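Local coordinates for polysaccharide deacetylase-like protein (Bacillus anthracis, PDB 4V33) that probably removes acetyl groups from cell-wall polysaccharide using a bound zinc ion, and appears, with a second such enzyme, to be needed for osmotic stability and cell shape, at residues 207-215 with 243-253. Sequence-based numbering, arbitrary orientation.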
loop_
_atom_site.group_PDB
_atom_site.type_symbol
_atom_site.label_atom_id
_atom_site.label_comp_id
_atom_site.label_asym_id
_atom_site.label_seq_id
_atom_site.Cartn_x
_atom_site.Cartn_y
_atom_site.Cartn_z
ATOM N N GLY A 207 18.081 6.030 -6.868
ATOM C CA GLY A 207 19.035 4.941 -6.954
ATOM C C GLY A 207 20.447 5.357 -6.582
ATOM O O GLY A 207 21.416 4.898 -7.183
ATOM N N MET A 208 20.568 6.237 -5.591
ATOM C CA MET A 208 21.879 6.588 -5.066
ATOM C C MET A 208 22.549 5.379 -4.418
ATOM O O MET A 208 21.886 4.548 -3.786
ATOM C CB MET A 208 21.757 7.713 -4.041
ATOM C CG MET A 208 21.378 9.036 -4.663
ATOM S SD MET A 208 21.194 10.316 -3.401
ATOM C CE MET A 208 19.420 10.505 -3.414
ATOM N N LYS A 209 23.868 5.309 -4.560
ATOM C CA LYS A 209 24.665 4.248 -3.962
ATOM C C LYS A 209 24.421 4.162 -2.458
ATOM O O LYS A 209 24.377 3.065 -1.880
ATOM C CB LYS A 209 26.149 4.510 -4.227
ATOM C CG LYS A 209 27.099 3.472 -3.657
ATOM C CD LYS A 209 27.063 2.212 -4.485
ATOM C CE LYS A 209 28.309 1.363 -4.272
ATOM N NZ LYS A 209 28.328 0.238 -5.242
ATOM N N ASN A 210 24.236 5.317 -1.822
ATOM C CA ASN A 210 24.031 5.332 -0.375
ATOM C C ASN A 210 22.763 4.610 0.068
ATOM O O ASN A 210 22.604 4.313 1.245
ATOM C CB ASN A 210 24.073 6.765 0.191
ATOM C CG ASN A 210 22.959 7.645 -0.349
ATOM O OD1 ASN A 210 21.782 7.284 -0.312
ATOM N ND2 ASN A 210 23.333 8.807 -0.878
ATOM N N ASN A 211 21.868 4.305 -0.867
ATOM C CA ASN A 211 20.681 3.541 -0.496
ATOM C C ASN A 211 21.028 2.116 -0.055
ATOM O O ASN A 211 20.208 1.435 0.560
ATOM C CB ASN A 211 19.637 3.541 -1.615
ATOM C CG ASN A 211 18.858 4.856 -1.703
ATOM O OD1 ASN A 211 17.812 4.915 -2.333
ATOM N ND2 ASN A 211 19.367 5.908 -1.075
ATOM N N MET A 212 22.251 1.672 -0.334
ATOM C CA MET A 212 22.733 0.428 0.272
ATOM C C MET A 212 22.755 0.519 1.803
ATOM O O MET A 212 22.633 -0.501 2.481
ATOM C CB MET A 212 24.109 0.023 -0.269
ATOM C CG MET A 212 24.081 -0.455 -1.718
ATOM S SD MET A 212 23.113 -1.967 -1.940
ATOM C CE MET A 212 24.273 -3.199 -1.353
ATOM N N ASN A 213 22.900 1.729 2.344
ATOM C CA ASN A 213 22.781 1.912 3.796
ATOM C C ASN A 213 21.376 1.591 4.292
ATOM O O ASN A 213 21.212 0.975 5.350
ATOM C CB ASN A 213 23.142 3.341 4.211
ATOM C CG ASN A 213 24.598 3.669 3.961
ATOM O OD1 ASN A 213 25.470 2.802 4.052
ATOM N ND2 ASN A 213 24.869 4.930 3.643
ATOM N N ALA A 214 20.363 2.016 3.534
ATOM C CA ALA A 214 18.979 1.700 3.879
ATOM C C ALA A 214 18.741 0.199 3.814
ATOM O O ALA A 214 18.116 -0.377 4.696
ATOM C CB ALA A 214 18.013 2.437 2.959
ATOM N N PHE A 215 19.249 -0.429 2.756
ATOM C CA PHE A 215 19.194 -1.875 2.600
ATOM C C PHE A 215 19.758 -2.595 3.827
ATOM O O PHE A 215 19.116 -3.484 4.395
ATOM C CB PHE A 215 19.960 -2.247 1.320
ATOM C CG PHE A 215 20.120 -3.723 1.094
ATOM C CD1 PHE A 215 19.030 -4.582 1.148
ATOM C CD2 PHE A 215 21.367 -4.246 0.781
ATOM C CE1 PHE A 215 19.186 -5.937 0.928
ATOM C CE2 PHE A 215 21.530 -5.606 0.556
ATOM C CZ PHE A 215 20.437 -6.452 0.626
ATOM N N GLY A 243 28.414 7.014 -7.981
ATOM C CA GLY A 243 27.433 7.590 -7.078
ATOM C C GLY A 243 26.085 6.894 -7.033
ATOM O O GLY A 243 25.242 7.243 -6.200
ATOM N N SER A 244 25.865 5.936 -7.939
ATOM C CA SER A 244 24.585 5.239 -8.034
ATOM C C SER A 244 24.743 3.758 -7.722
ATOM O O SER A 244 25.857 3.238 -7.665
ATOM C CB SER A 244 23.996 5.386 -9.444
ATOM O OG SER A 244 23.589 6.724 -9.693
ATOM N N LEU A 245 23.614 3.083 -7.525
ATOM C CA LEU A 245 23.613 1.629 -7.362
ATOM C C LEU A 245 24.223 0.927 -8.565
ATOM O O LEU A 245 23.974 1.303 -9.715
ATOM C CB LEU A 245 22.187 1.128 -7.164
ATOM C CG LEU A 245 21.500 1.624 -5.886
ATOM C CD1 LEU A 245 20.017 1.314 -5.952
ATOM C CD2 LEU A 245 22.137 0.998 -4.647
ATOM N N SER A 246 25.017 -0.100 -8.288
ATOM C CA SER A 246 25.582 -0.930 -9.333
ATOM C C SER A 246 24.620 -2.055 -9.673
ATOM O O SER A 246 23.629 -2.282 -8.972
ATOM C CB SER A 246 26.908 -1.527 -8.872
ATOM O OG SER A 246 26.705 -2.428 -7.788
ATOM N N THR A 247 24.924 -2.769 -10.750
ATOM C CA THR A 247 24.155 -3.943 -11.115
ATOM C C THR A 247 24.190 -4.959 -9.976
ATOM O O THR A 247 23.157 -5.522 -9.612
ATOM C CB THR A 247 24.680 -4.562 -12.415
ATOM O OG1 THR A 247 24.415 -3.661 -13.501
ATOM C CG2 THR A 247 23.999 -5.903 -12.693
ATOM N N SER A 248 25.365 -5.160 -9.387
ATOM C CA SER A 248 25.478 -6.099 -8.273
ATOM C C SER A 248 24.698 -5.633 -7.041
ATOM O O SER A 248 24.109 -6.458 -6.342
ATOM C CB SER A 248 26.942 -6.397 -7.930
ATOM O OG SER A 248 27.629 -5.232 -7.516
ATOM N N ASP A 249 24.683 -4.325 -6.781
ATOM C CA ASP A 249 23.894 -3.780 -5.669
ATOM C C ASP A 249 22.419 -4.092 -5.869
ATOM O O ASP A 249 21.733 -4.554 -4.959
ATOM C CB ASP A 249 24.025 -2.254 -5.572
ATOM C CG ASP A 249 25.389 -1.801 -5.106
ATOM O OD1 ASP A 249 26.102 -2.584 -4.452
ATOM O OD2 ASP A 249 25.741 -0.640 -5.394
ATOM N N ILE A 250 21.926 -3.804 -7.068
ATOM C CA ILE A 250 20.524 -4.034 -7.380
ATOM C C ILE A 250 20.165 -5.511 -7.238
ATOM O O ILE A 250 19.117 -5.853 -6.692
ATOM C CB ILE A 250 20.193 -3.526 -8.796
ATOM C CG1 ILE A 250 20.205 -1.997 -8.797
ATOM C CG2 ILE A 250 18.841 -4.057 -9.257
ATOM C CD1 ILE A 250 20.155 -1.387 -10.185
ATOM N N LYS A 251 21.037 -6.387 -7.721
ATOM C CA LYS A 251 20.765 -7.815 -7.627
ATOM C C LYS A 251 20.711 -8.270 -6.167
ATOM O O LYS A 251 19.856 -9.065 -5.795
ATOM C CB LYS A 251 21.775 -8.620 -8.450
ATOM C CG LYS A 251 21.481 -8.587 -9.953
ATOM C CD LYS A 251 22.583 -9.260 -10.763
ATOM C CE LYS A 251 22.119 -9.594 -12.178
ATOM N NZ LYS A 251 21.639 -8.397 -12.924
ATOM N N GLU A 252 21.595 -7.734 -5.334
ATOM C CA GLU A 252 21.577 -8.053 -3.910
ATOM C C GLU A 252 20.273 -7.571 -3.265
ATOM O O GLU A 252 19.643 -8.291 -2.482
ATOM C CB GLU A 252 22.788 -7.426 -3.218
ATOM C CG GLU A 252 23.013 -7.869 -1.789
ATOM C CD GLU A 252 24.314 -7.327 -1.214
ATOM O OE1 GLU A 252 25.168 -6.864 -1.999
ATOM O OE2 GLU A 252 24.480 -7.367 0.022
ATOM N N MET A 253 19.863 -6.355 -3.605
ATOM C CA MET A 253 18.653 -5.767 -3.035
ATOM C C MET A 253 17.412 -6.548 -3.443
ATOM O O MET A 253 16.537 -6.817 -2.621
ATOM C CB MET A 253 18.524 -4.308 -3.473
ATOM C CG MET A 253 19.567 -3.406 -2.843
ATOM S SD MET A 253 19.741 -1.824 -3.690
ATOM C CE MET A 253 18.312 -0.967 -3.055
HETATM O O HOH W 1 27.858 -1.800 -2.524
HETATM O O HOH W 2 25.528 7.717 -3.013
#
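Lys209 sends CG trans to its backbone N (chi1 -180°) and bends at chi2, bringing its ammonium to the carboxylate of Asp249, whose CG lies anti to its own carbonyl carbon; the side chains cross at about a right angle. The salt bridge, NZ to OD2 of Asp249 at 2.7 Å, uses that oxygen's syn lone pair. A second donor, Ser246 N, reaches the same OD2 at 3.0 Å from above the carboxylate plane, while Ser246 OG accepts from Asp249 N. This reciprocal pair is a capping box at the start of helix 247-255, so Asp249 serves helix end and salt bridge at once. Short serine and aspartate suit these places because each can fold back onto a nearby backbone N-H. Nearer the zinc site, Gly207 O accepts from Leu245 N and Lys209 N donates to Gly243 O, so that Met208 and Ser244 form a single beta bridge. Both glycines have positive phi, where a CB would press on the preceding carbonyl oxygen. The first loop follows zinc ligand Asp206 at the C-terminal end of strand 199-206, in the parallel, barrel-like sheet of the deacetylase domain, consistent with the family's (beta/alpha) barrel; both helices pack on it. From helix 211-221, flexible, unbranched Met212 reaches toward 243-253, its CG meeting Leu245 CD2 and its SD lying 3.8 Å from Met253 SD. Met253 CG sits over one face of the Phe215 ring in a CH-pi contact, 4.1 Å from the centroid, while Glu252 OE2 meets the ring edge at CE2, 3.5 Å away, its carboxylate turned 83° from the ring.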